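Local coordinates for protein GphF Dehydratase 1 (PDB 6MBF) that probably dehydrates polyketide intermediates bound to the gephyronic acid synthase and is implicated in the olefin rearrangement of that pathway, at residues A[61-71]-A[125-133]. Sequence-based numbering, arbitrary orientation.
Sequences AASRLLPGNAA and TGRIARRQL
Arg130, reaching out from strand 121-131, is surrounded by backbone carbonyls such as Ser63 O and Asn69 O where helix 52-65 ends and the chain turns away. Its CG stands anti to the backbone N (chi1 -163°) and the chain runs extended to NE, which brings the guanidinium in among the backbone of residues 63-70. NH2 gives a fairly straight hydrogen bond to Asn69 O (2.9 Å, 156°); Asn69 O lies near the guanidinium plane, while NH2 stands above the plane of that carbonyl. NH1 makes a weak, bent bond to Ser63 O and lies 2.8 Å from Leu66 O. Gly68, its N over the centre of one guanidinium face, suits its place, with backbone angles (phi 153°) that residues with a side chain rarely adopt. A leucine in place of Arg130 would probably leave Asn69 O without this donor and the 66-70 loop less firmly held.

Asn69 ND2, hydrogen-bonded to Asp72 OD2, also rests near the Gln132 amide.

Apolar packing lies nearer the helix. The small Ala62 lets the helix come close, its CB 4.0 Å from Ile128 CB, while Leu66 lays CD1 across the strand backbone, 3.5 Å from Ala129 CA.

In this hot-dog fold, aliphatic groups thus join helix to strand, whereas Ser63 O, whose i+4 residue Pro67 has no N-H to offer, probably gains from the arginine's positive charge, as do the loop carbonyls, although Arg130 NE is buried without a partner.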
loop_
_atom_site.group_PDB
_atom_site.type_symbol
_atom_site.label_atom_id
_atom_site.label_comp_id
_atom_site.label_asym_id
_atom_site.label_seq_id
_atom_site.Cartn_x
_atom_site.Cartn_y
_atom_site.Cartn_z
ATOM N N ALA A 61 -4.939 -1.613 12.355
ATOM C CA ALA A 61 -6.090 -1.275 13.185
ATOM C C ALA A 61 -7.042 -2.454 13.303
ATOM O O ALA A 61 -7.574 -2.722 14.385
ATOM C CB ALA A 61 -6.821 -0.057 12.617
ATOM N N ALA A 62 -7.273 -3.170 12.196
ATOM C CA ALA A 62 -8.119 -4.359 12.258
ATOM C C ALA A 62 -7.571 -5.362 13.262
ATOM O O ALA A 62 -8.331 -5.966 14.033
ATOM C CB ALA A 62 -8.229 -4.999 10.876
ATOM N N SER A 63 -6.248 -5.548 13.272
ATOM C CA SER A 63 -5.654 -6.535 14.165
ATOM C C SER A 63 -5.836 -6.140 15.624
ATOM O O SER A 63 -6.089 -6.998 16.479
ATOM C CB SER A 63 -4.172 -6.706 13.846
ATOM O OG SER A 63 -3.597 -7.707 14.674
ATOM N N ARG A 64 -5.720 -4.852 15.925
ATOM C CA ARG A 64 -5.730 -4.395 17.309
ATOM C C ARG A 64 -7.128 -4.110 17.838
ATOM O O ARG A 64 -7.356 -4.238 19.046
ATOM C CB ARG A 64 -4.854 -3.148 17.451
ATOM C CG ARG A 64 -3.383 -3.442 17.230
ATOM C CD ARG A 64 -2.603 -2.226 16.711
ATOM N NE ARG A 64 -1.170 -2.502 16.656
ATOM C CZ ARG A 64 -0.582 -3.240 15.718
ATOM N NH1 ARG A 64 -1.297 -3.781 14.739
ATOM N NH2 ARG A 64 0.730 -3.441 15.760
ATOM N N LEU A 65 -8.072 -3.737 16.975
ATOM C CA LEU A 65 -9.412 -3.378 17.430
ATOM C C LEU A 65 -10.411 -4.516 17.328
ATOM O O LEU A 65 -11.347 -4.579 18.132
ATOM C CB LEU A 65 -9.957 -2.197 16.622
ATOM C CG LEU A 65 -9.261 -0.852 16.788
ATOM C CD1 LEU A 65 -9.936 0.200 15.924
ATOM C CD2 LEU A 65 -9.261 -0.438 18.250
ATOM N N LEU A 66 -10.256 -5.388 16.349
ATOM C CA LEU A 66 -11.320 -6.344 16.089
ATOM C C LEU A 66 -10.994 -7.696 16.699
ATOM O O LEU A 66 -9.831 -8.120 16.693
ATOM C CB LEU A 66 -11.542 -6.512 14.587
ATOM C CG LEU A 66 -12.004 -5.237 13.879
ATOM C CD1 LEU A 66 -12.133 -5.470 12.393
ATOM C CD2 LEU A 66 -13.324 -4.740 14.455
ATOM N N PRO A 67 -12.003 -8.386 17.221
ATOM C CA PRO A 67 -11.756 -9.655 17.905
ATOM C C PRO A 67 -11.459 -10.786 16.935
ATOM O O PRO A 67 -11.850 -10.771 15.762
ATOM C CB PRO A 67 -13.075 -9.917 18.634
ATOM C CG PRO A 67 -14.096 -9.318 17.716
ATOM C CD PRO A 67 -13.444 -8.062 17.170
ATOM N N GLY A 68 -10.774 -11.784 17.460
ATOM C CA GLY A 68 -10.554 -13.015 16.727
ATOM C C GLY A 68 -9.278 -13.689 17.177
ATOM O O GLY A 68 -8.473 -13.127 17.920
ATOM N N ASN A 69 -9.116 -14.931 16.726
ATOM C CA ASN A 69 -7.827 -15.594 16.858
ATOM C C ASN A 69 -6.776 -14.790 16.109
ATOM O O ASN A 69 -7.065 -14.142 15.099
ATOM C CB ASN A 69 -7.886 -17.017 16.300
ATOM C CG ASN A 69 -9.142 -17.756 16.705
ATOM O OD1 ASN A 69 -9.232 -18.297 17.808
ATOM N ND2 ASN A 69 -10.120 -17.796 15.807
ATOM N N ALA A 70 -5.541 -14.827 16.616
ATOM C CA ALA A 70 -4.452 -14.121 15.948
ATOM C C ALA A 70 -4.337 -14.544 14.489
ATOM O O ALA A 70 -4.019 -13.726 13.618
ATOM C CB ALA A 70 -3.133 -14.367 16.682
ATOM N N ALA A 71 -4.628 -15.812 14.202
ATOM C CA ALA A 71 -4.492 -16.390 12.871
ATOM C C ALA A 71 -5.638 -16.038 11.929
ATOM O O ALA A 71 -5.590 -16.430 10.760
ATOM C CB ALA A 71 -4.384 -17.912 12.971
ATOM N N THR A 125 -10.109 6.390 3.684
ATOM C CA THR A 125 -11.227 5.839 4.445
ATOM C C THR A 125 -11.588 4.460 3.908
ATOM O O THR A 125 -11.292 4.119 2.759
ATOM C CB THR A 125 -12.466 6.733 4.368
ATOM O OG1 THR A 125 -12.904 6.808 3.004
ATOM C CG2 THR A 125 -12.160 8.147 4.868
ATOM N N GLY A 126 -12.265 3.679 4.745
ATOM C CA GLY A 126 -12.734 2.368 4.328
ATOM C C GLY A 126 -13.344 1.630 5.503
ATOM O O GLY A 126 -13.716 2.241 6.510
ATOM N N ARG A 127 -13.421 0.311 5.371
ATOM C CA ARG A 127 -13.999 -0.542 6.403
ATOM C C ARG A 127 -13.022 -1.656 6.740
ATOM O O ARG A 127 -12.207 -2.051 5.906
ATOM C CB ARG A 127 -15.334 -1.134 5.950
ATOM C CG ARG A 127 -16.304 -0.102 5.437
ATOM C CD ARG A 127 -17.470 -0.760 4.718
ATOM N NE ARG A 127 -18.165 0.187 3.851
ATOM C CZ ARG A 127 -19.099 1.032 4.272
ATOM N NH1 ARG A 127 -19.445 1.053 5.551
ATOM N NH2 ARG A 127 -19.680 1.860 3.417
ATOM N N ILE A 128 -13.084 -2.140 7.977
ATOM C CA ILE A 128 -12.197 -3.210 8.417
ATOM C C ILE A 128 -13.031 -4.376 8.929
ATOM O O ILE A 128 -14.159 -4.205 9.407
ATOM C CB ILE A 128 -11.190 -2.749 9.494
ATOM C CG1 ILE A 128 -11.898 -1.974 10.609
ATOM C CG2 ILE A 128 -10.052 -1.915 8.868
ATOM C CD1 ILE A 128 -10.992 -1.661 11.790
ATOM N N ALA A 129 -12.467 -5.570 8.817
ATOM C CA ALA A 129 -13.133 -6.777 9.285
ATOM C C ALA A 129 -12.074 -7.832 9.562
ATOM O O ALA A 129 -10.894 -7.666 9.239
ATOM C CB ALA A 129 -14.169 -7.276 8.275
ATOM N N ARG A 130 -12.521 -8.926 10.169
ATOM C CA ARG A 130 -11.660 -10.032 10.543
ATOM C C ARG A 130 -12.486 -11.302 10.426
ATOM O O ARG A 130 -13.649 -11.324 10.834
ATOM C CB ARG A 130 -11.129 -9.833 11.965
ATOM C CG ARG A 130 -9.943 -10.672 12.331
ATOM C CD ARG A 130 -9.196 -9.984 13.448
ATOM N NE ARG A 130 -8.238 -10.871 14.086
ATOM C CZ ARG A 130 -7.447 -10.502 15.080
ATOM N NH1 ARG A 130 -7.495 -9.255 15.533
ATOM N NH2 ARG A 130 -6.597 -11.369 15.613
ATOM N N ARG A 131 -11.899 -12.345 9.848
ATOM C CA ARG A 131 -12.633 -13.579 9.596
ATOM C C ARG A 131 -11.751 -14.774 9.918
ATOM O O ARG A 131 -10.549 -14.758 9.643
ATOM C CB ARG A 131 -13.104 -13.657 8.137
ATOM C CG ARG A 131 -13.909 -14.902 7.819
ATOM C CD ARG A 131 -14.359 -14.948 6.368
ATOM N NE ARG A 131 -13.272 -15.257 5.446
ATOM C CZ ARG A 131 -12.747 -14.380 4.597
ATOM N NH1 ARG A 131 -13.214 -13.143 4.559
ATOM N NH2 ARG A 131 -11.762 -14.742 3.786
ATOM N N GLN A 132 -12.352 -15.811 10.494
ATOM C CA GLN A 132 -11.599 -17.019 10.804
ATOM C C GLN A 132 -11.158 -17.707 9.517
ATOM O O GLN A 132 -11.896 -17.747 8.530
ATOM C CB GLN A 132 -12.437 -17.966 11.665
ATOM C CG GLN A 132 -11.620 -18.715 12.709
ATOM C CD GLN A 132 -12.458 -19.219 13.874
ATOM O OE1 GLN A 132 -13.363 -18.531 14.354
ATOM N NE2 GLN A 132 -12.155 -20.426 14.338
ATOM N N LEU A 133 -9.942 -18.246 9.537
ATOM C CA LEU A 133 -9.282 -18.769 8.337
ATOM C C LEU A 133 -10.083 -19.849 7.603
ATOM O O LEU A 133 -10.730 -20.692 8.221
ATOM C CB LEU A 133 -7.899 -19.310 8.712
ATOM C CG LEU A 133 -7.831 -20.171 9.978
ATOM C CD1 LEU A 133 -7.983 -21.656 9.657
ATOM C CD2 LEU A 133 -6.544 -19.905 10.750
#